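Local coordinates for mannosyl-glycoprotein endo-beta-N-acetylglucosamidase-like domain-containing protein (Pseudomonas protegens, PDB 4KT3), which acts as a type VI secretion effector, a glycoside hydrolase that attacks peptidoglycan, and is bound here to its immunity partner, at residues A[35-40]-A[172-177]; A[46-51]-A[60-65]. All blocks are in the same frame, centred on the assembly; numbering follows the deposited sequence.

Contact 1: residues A[35-40]-A[172-177]; sequences ISAVTF and RGRMAC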
loop_
_atom_site.group_PDB
_atom_site.type_symbol
_atom_site.label_atom_id
_atom_site.label_comp_id
_atom_site.label_asym_id
_atom_site.label_seq_id
_atom_site.Cartn_x
_atom_site.Cartn_y
_atom_site.Cartn_z
ATOM N N ILE A 35 -8.623 4.086 -10.127
ATOM C CA ILE A 35 -8.160 3.511 -11.389
ATOM C C ILE A 35 -6.867 2.696 -11.214
ATOM O O ILE A 35 -6.721 1.608 -11.790
ATOM C CB ILE A 35 -7.996 4.611 -12.473
ATOM C CG1 ILE A 35 -9.317 5.370 -12.697
ATOM C CG2 ILE A 35 -7.527 4.012 -13.773
ATOM C CD1 ILE A 35 -10.555 4.488 -12.923
ATOM N N SER A 36 -5.944 3.201 -10.410
ATOM C CA SER A 36 -4.699 2.487 -10.136
ATOM C C SER A 36 -5.008 1.089 -9.618
ATOM O O SER A 36 -4.415 0.089 -10.073
ATOM C CB SER A 36 -3.890 3.254 -9.097
ATOM O OG SER A 36 -2.677 2.593 -8.782
ATOM N N ALA A 37 -5.878 1.023 -8.614
ATOM C CA ALA A 37 -6.209 -0.270 -8.008
ATOM C C ALA A 37 -6.910 -1.217 -8.995
ATOM O O ALA A 37 -6.596 -2.408 -9.058
ATOM C CB ALA A 37 -7.049 -0.062 -6.750
ATOM N N VAL A 38 -7.861 -0.698 -9.760
ATOM C CA VAL A 38 -8.582 -1.514 -10.736
ATOM C C VAL A 38 -7.619 -2.037 -11.796
ATOM O O VAL A 38 -7.688 -3.189 -12.198
ATOM C CB VAL A 38 -9.745 -0.712 -11.398
ATOM C CG1 VAL A 38 -10.322 -1.462 -12.604
ATOM C CG2 VAL A 38 -10.844 -0.436 -10.377
ATOM N N THR A 39 -6.706 -1.182 -12.239
ATOM C CA THR A 39 -5.725 -1.571 -13.248
ATOM C C THR A 39 -4.898 -2.779 -12.755
ATOM O O THR A 39 -4.680 -3.737 -13.484
ATOM C CB THR A 39 -4.820 -0.364 -13.590
ATOM O OG1 THR A 39 -5.617 0.670 -14.200
ATOM C CG2 THR A 39 -3.698 -0.745 -14.539
ATOM N N PHE A 40 -4.448 -2.714 -11.515
ATOM C CA PHE A 40 -3.667 -3.792 -10.934
ATOM C C PHE A 40 -4.466 -5.088 -10.873
ATOM O O PHE A 40 -3.991 -6.175 -11.279
ATOM C CB PHE A 40 -3.221 -3.395 -9.525
ATOM C CG PHE A 40 -2.491 -4.487 -8.800
ATOM C CD1 PHE A 40 -1.168 -4.758 -9.099
ATOM C CD2 PHE A 40 -3.133 -5.245 -7.838
ATOM C CE1 PHE A 40 -0.472 -5.756 -8.422
ATOM C CE2 PHE A 40 -2.455 -6.257 -7.165
ATOM C CZ PHE A 40 -1.120 -6.512 -7.462
ATOM N N ARG A 172 -11.755 -8.407 -4.198
ATOM C CA ARG A 172 -12.870 -9.194 -4.711
ATOM C C ARG A 172 -13.843 -8.304 -5.479
ATOM O O ARG A 172 -14.303 -8.667 -6.565
ATOM C CB ARG A 172 -13.608 -9.918 -3.586
ATOM C CG ARG A 172 -14.633 -10.951 -4.068
ATOM C CD ARG A 172 -15.534 -11.425 -2.921
ATOM N NE ARG A 172 -14.765 -11.995 -1.822
ATOM C CZ ARG A 172 -15.040 -11.826 -0.531
ATOM N NH1 ARG A 172 -16.085 -11.105 -0.145
ATOM N NH2 ARG A 172 -14.264 -12.392 0.382
ATOM N N GLY A 173 -14.161 -7.141 -4.913
ATOM C CA GLY A 173 -15.063 -6.210 -5.568
ATOM C C GLY A 173 -14.459 -5.591 -6.816
ATOM O O GLY A 173 -15.147 -5.405 -7.818
ATOM N N ARG A 174 -13.176 -5.254 -6.765
ATOM C CA ARG A 174 -12.513 -4.630 -7.903
ATOM C C ARG A 174 -12.355 -5.577 -9.088
ATOM O O ARG A 174 -12.197 -5.135 -10.228
ATOM C CB ARG A 174 -11.167 -4.029 -7.472
ATOM C CG ARG A 174 -11.377 -2.780 -6.640
ATOM C CD ARG A 174 -10.118 -2.044 -6.246
ATOM N NE ARG A 174 -10.515 -0.694 -5.803
ATOM C CZ ARG A 174 -10.189 -0.106 -4.653
ATOM N NH1 ARG A 174 -9.402 -0.689 -3.760
ATOM N NH2 ARG A 174 -10.652 1.109 -4.399
HETATM N N MSE A 175 -12.448 -6.875 -8.834
HETATM C CA MSE A 175 -12.416 -7.854 -9.916
HETATM C C MSE A 175 -13.619 -7.731 -10.856
HETATM O O MSE A 175 -13.562 -8.172 -12.001
HETATM C CB MSE A 175 -12.332 -9.281 -9.346
HETATM C CG MSE A 175 -10.968 -9.628 -8.777
HETATM SE SE MSE A 175 -10.873 -11.355 -7.939
HETATM C CE MSE A 175 -11.091 -12.477 -9.527
ATOM N N ALA A 176 -14.687 -7.104 -10.373
ATOM C CA ALA A 176 -15.899 -6.880 -11.157
ATOM C C ALA A 176 -15.856 -5.595 -12.002
ATOM O O ALA A 176 -16.765 -5.331 -12.787
ATOM C CB ALA A 176 -17.108 -6.836 -10.211
ATOM N N CYS A 177 -14.814 -4.791 -11.816
ATOM C CA CYS A 177 -14.715 -3.482 -12.456
ATOM C C CYS A 177 -14.117 -3.585 -13.851
ATOM O O CYS A 177 -14.188 -2.622 -14.631
ATOM C CB CYS A 177 -13.820 -2.562 -11.626
ATOM S SG CYS A 177 -14.410 -2.178 -9.967
ATOM O OXT CYS A 177 -13.529 -4.614 -14.211
#

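Contact 2: residues A[46-51]-A[60-65]; sequences AVCQPI and ENLLGL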
loop_
_atom_site.group_PDB
_atom_site.type_symbol
_atom_site.label_atom_id
_atom_site.label_comp_id
_atom_site.label_asym_id
_atom_site.label_seq_id
_atom_site.Cartn_x
_atom_site.Cartn_y
_atom_site.Cartn_z
ATOM N N ALA A 46 -6.160 -13.081 -13.459
ATOM C CA ALA A 46 -6.176 -14.375 -14.133
ATOM C C ALA A 46 -4.916 -15.161 -13.818
ATOM O O ALA A 46 -5.000 -16.360 -13.539
ATOM C CB ALA A 46 -6.361 -14.223 -15.632
ATOM N N VAL A 47 -3.758 -14.503 -13.802
ATOM C CA VAL A 47 -2.527 -15.237 -13.476
ATOM C C VAL A 47 -2.482 -15.736 -12.028
ATOM O O VAL A 47 -1.835 -16.746 -11.721
ATOM C CB VAL A 47 -1.227 -14.483 -13.857
ATOM C CG1 VAL A 47 -1.172 -14.250 -15.372
ATOM C CG2 VAL A 47 -1.119 -13.209 -13.129
ATOM N N CYS A 48 -3.218 -15.089 -11.137
ATOM C CA CYS A 48 -3.295 -15.555 -9.761
ATOM C C CYS A 48 -4.148 -16.791 -9.582
ATOM O O CYS A 48 -3.965 -17.525 -8.629
ATOM C CB CYS A 48 -3.877 -14.475 -8.870
ATOM S SG CYS A 48 -2.714 -13.181 -8.478
ATOM N N GLN A 49 -5.088 -17.023 -10.486
ATOM C CA GLN A 49 -6.067 -18.084 -10.281
ATOM C C GLN A 49 -5.459 -19.483 -10.070
ATOM O O GLN A 49 -5.819 -20.158 -9.124
ATOM C CB GLN A 49 -7.109 -18.096 -11.394
ATOM C CG GLN A 49 -8.298 -18.996 -11.105
ATOM C CD GLN A 49 -9.182 -18.471 -9.983
ATOM O OE1 GLN A 49 -9.707 -17.350 -10.053
ATOM N NE2 GLN A 49 -9.365 -19.284 -8.948
ATOM N N PRO A 50 -4.578 -19.944 -10.978
ATOM C CA PRO A 50 -4.105 -21.326 -10.781
ATOM C C PRO A 50 -3.259 -21.508 -9.517
ATOM O O PRO A 50 -3.274 -22.570 -8.896
ATOM C CB PRO A 50 -3.292 -21.620 -12.047
ATOM C CG PRO A 50 -3.046 -20.295 -12.717
ATOM C CD PRO A 50 -4.095 -19.335 -12.231
ATOM N N ILE A 51 -2.559 -20.465 -9.110
ATOM C CA ILE A 51 -1.779 -20.538 -7.890
ATOM C C ILE A 51 -2.712 -20.607 -6.676
ATOM O O ILE A 51 -2.521 -21.428 -5.779
ATOM C CB ILE A 51 -0.815 -19.355 -7.802
ATOM C CG1 ILE A 51 0.098 -19.372 -9.040
ATOM C CG2 ILE A 51 -0.002 -19.419 -6.521
ATOM C CD1 ILE A 51 0.873 -18.116 -9.253
ATOM N N GLU A 60 -8.928 -13.900 -4.670
ATOM C CA GLU A 60 -8.811 -12.588 -4.043
ATOM C C GLU A 60 -7.926 -12.592 -2.802
ATOM O O GLU A 60 -7.388 -11.550 -2.424
ATOM C CB GLU A 60 -10.190 -12.017 -3.688
ATOM C CG GLU A 60 -11.022 -12.839 -2.707
ATOM C CD GLU A 60 -12.000 -13.804 -3.388
ATOM O OE1 GLU A 60 -11.714 -14.284 -4.512
ATOM O OE2 GLU A 60 -13.050 -14.086 -2.770
ATOM N N ASN A 61 -7.775 -13.738 -2.156
ATOM C CA ASN A 61 -6.897 -13.789 -0.983
ATOM C C ASN A 61 -5.443 -13.579 -1.411
ATOM O O ASN A 61 -4.691 -12.805 -0.786
ATOM C CB ASN A 61 -7.016 -15.112 -0.243
ATOM C CG ASN A 61 -8.366 -15.298 0.440
ATOM O OD1 ASN A 61 -9.371 -14.707 0.048
ATOM N ND2 ASN A 61 -8.394 -16.146 1.461
ATOM N N LEU A 62 -5.048 -14.278 -2.468
ATOM C CA LEU A 62 -3.697 -14.176 -3.006
ATOM C C LEU A 62 -3.458 -12.814 -3.668
ATOM O O LEU A 62 -2.421 -12.178 -3.442
ATOM C CB LEU A 62 -3.435 -15.302 -4.003
ATOM C CG LEU A 62 -2.016 -15.406 -4.566
ATOM C CD1 LEU A 62 -1.002 -15.717 -3.479
ATOM C CD2 LEU A 62 -1.960 -16.438 -5.710
ATOM N N LEU A 63 -4.407 -12.385 -4.498
ATOM C CA LEU A 63 -4.285 -11.122 -5.199
ATOM C C LEU A 63 -4.338 -9.952 -4.212
ATOM O O LEU A 63 -3.637 -8.953 -4.381
ATOM C CB LEU A 63 -5.387 -11.021 -6.255
ATOM C CG LEU A 63 -5.385 -9.781 -7.157
ATOM C CD1 LEU A 63 -4.058 -9.583 -7.880
ATOM C CD2 LEU A 63 -6.526 -9.851 -8.180
ATOM N N GLY A 64 -5.156 -10.095 -3.174
ATOM C CA GLY A 64 -5.236 -9.112 -2.098
ATOM C C GLY A 64 -3.911 -8.966 -1.370
ATOM O O GLY A 64 -3.492 -7.850 -1.043
ATOM N N LEU A 65 -3.253 -10.087 -1.090
ATOM C CA LEU A 65 -1.931 -10.034 -0.479
ATOM C C LEU A 65 -0.957 -9.286 -1.394
ATOM O O LEU A 65 -0.214 -8.417 -0.919
ATOM C CB LEU A 65 -1.405 -11.419 -0.108
ATOM C CG LEU A 65 -0.009 -11.425 0.532
ATOM C CD1 LEU A 65 0.050 -10.593 1.808
ATOM C CD2 LEU A 65 0.428 -12.865 0.805
#

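Contact 1: residues A[35-40]-A[172-177]
Arg174 NE hydrogen-bonds to the carbonyl O of Leu31 while the methyl CB of Ala37 lies 3.6 Å from that NE. That methyl lies over one face of the guanidinium, offset toward its rim and 3.5 Å above the plane. It also meets the chain just before the group, with Ala37 CB 3.7 Å from Arg174 CD. The arginine reaches this place by staying extended as far as NE (chi2 -176°, chi3 164°). All three guanidinium nitrogens are hydrogen-bonded, NE to Leu31 O and NH1 to the hydroxyl of Tyr72 among them. Gly132 of the putative lipoprotein chain also packs on this side chain.

Val38 makes the second half of the contact. Both its methyls face Cys177 CB, CG1 at 3.8 Å and CG2 at 3.9 Å. With CG1 anti to the backbone N (chi1 169°), the two branches straddle that carbon. Val38 CG2 also lies 4.0 Å from Cys177 SG. The sulfur itself is in a disulfide with Cys32. A type I turn from Arg174 to Cys177, closed by the hydrogen bond from Cys177 N to Arg174 O, 3.1 Å, brings the last residue back toward helix 35-54. The Cys32-Cys177 disulfide ties the C-terminal residue to the segment just before that helix, a cross-link at the edge of a helical domain of the lysozyme clan.

Contact 2: residues A[46-51]-A[60-65]
Leu62 CD2 is the main bump. It fits into the notch between Cys48 and Ile51, which are one turn apart on helix 35-54. One wall of the notch is Ile51, whose CG2 is 3.7 Å from Leu62 CD2. The other is Cys48, through its carbonyl O at 3.7 Å from Leu62 CD2 and its CB at 4.2 Å from that same methyl. The side chains of Ile51 and Leu62 cross at about a right angle. With CG anti to the backbone N (chi1 -175°), Leu62 brings CD2 against Cys48 and Ile51.

A second bump points the other way. Cys48 SG rests against Leu63, 3.9 Å from its CD1 and 4.1 Å from its CB. The two bumps interleave, and the short helical segments come within 9.1 Å of each other, axis to axis, with 122° between their directions. Helix 114-129 adds further packing: Phe114 touches Cys48, Ala118 touches Ile51 and Phe121 touches Leu62.

The side-chain surfaces that meet are aliphatic carbon and sulfur, and the carbonyl O of Cys48 is the one polar atom in close contact. Cys48 offers its sulfur here as an apolar surface. Cohesion therefore rests on van der Waals fit and on the exclusion of water from a buried core.

In the fold
The two contacts share helix 35-54. Contact 1 uses its first turns and contact 2 a stretch further along. Their centres are about 13 Å apart. Both segments of contact 2 fall between the two segments of contact 1 in the sequence. Contact 2 lies deeper, about 8 Å from the centre of the chain against about 15 Å for contact 1. They also touch directly: Arg172 NE forms a salt bridge with Glu60 OE2 at 2.9 Å, and Phe40 CE2 packs on Leu63 CD1 at 3.8 Å. Helices 35-54, 59-70 and 160-174 are thus joined, with an apolar core inside and the C-terminal residues packed on the start of helix 35-54 further out.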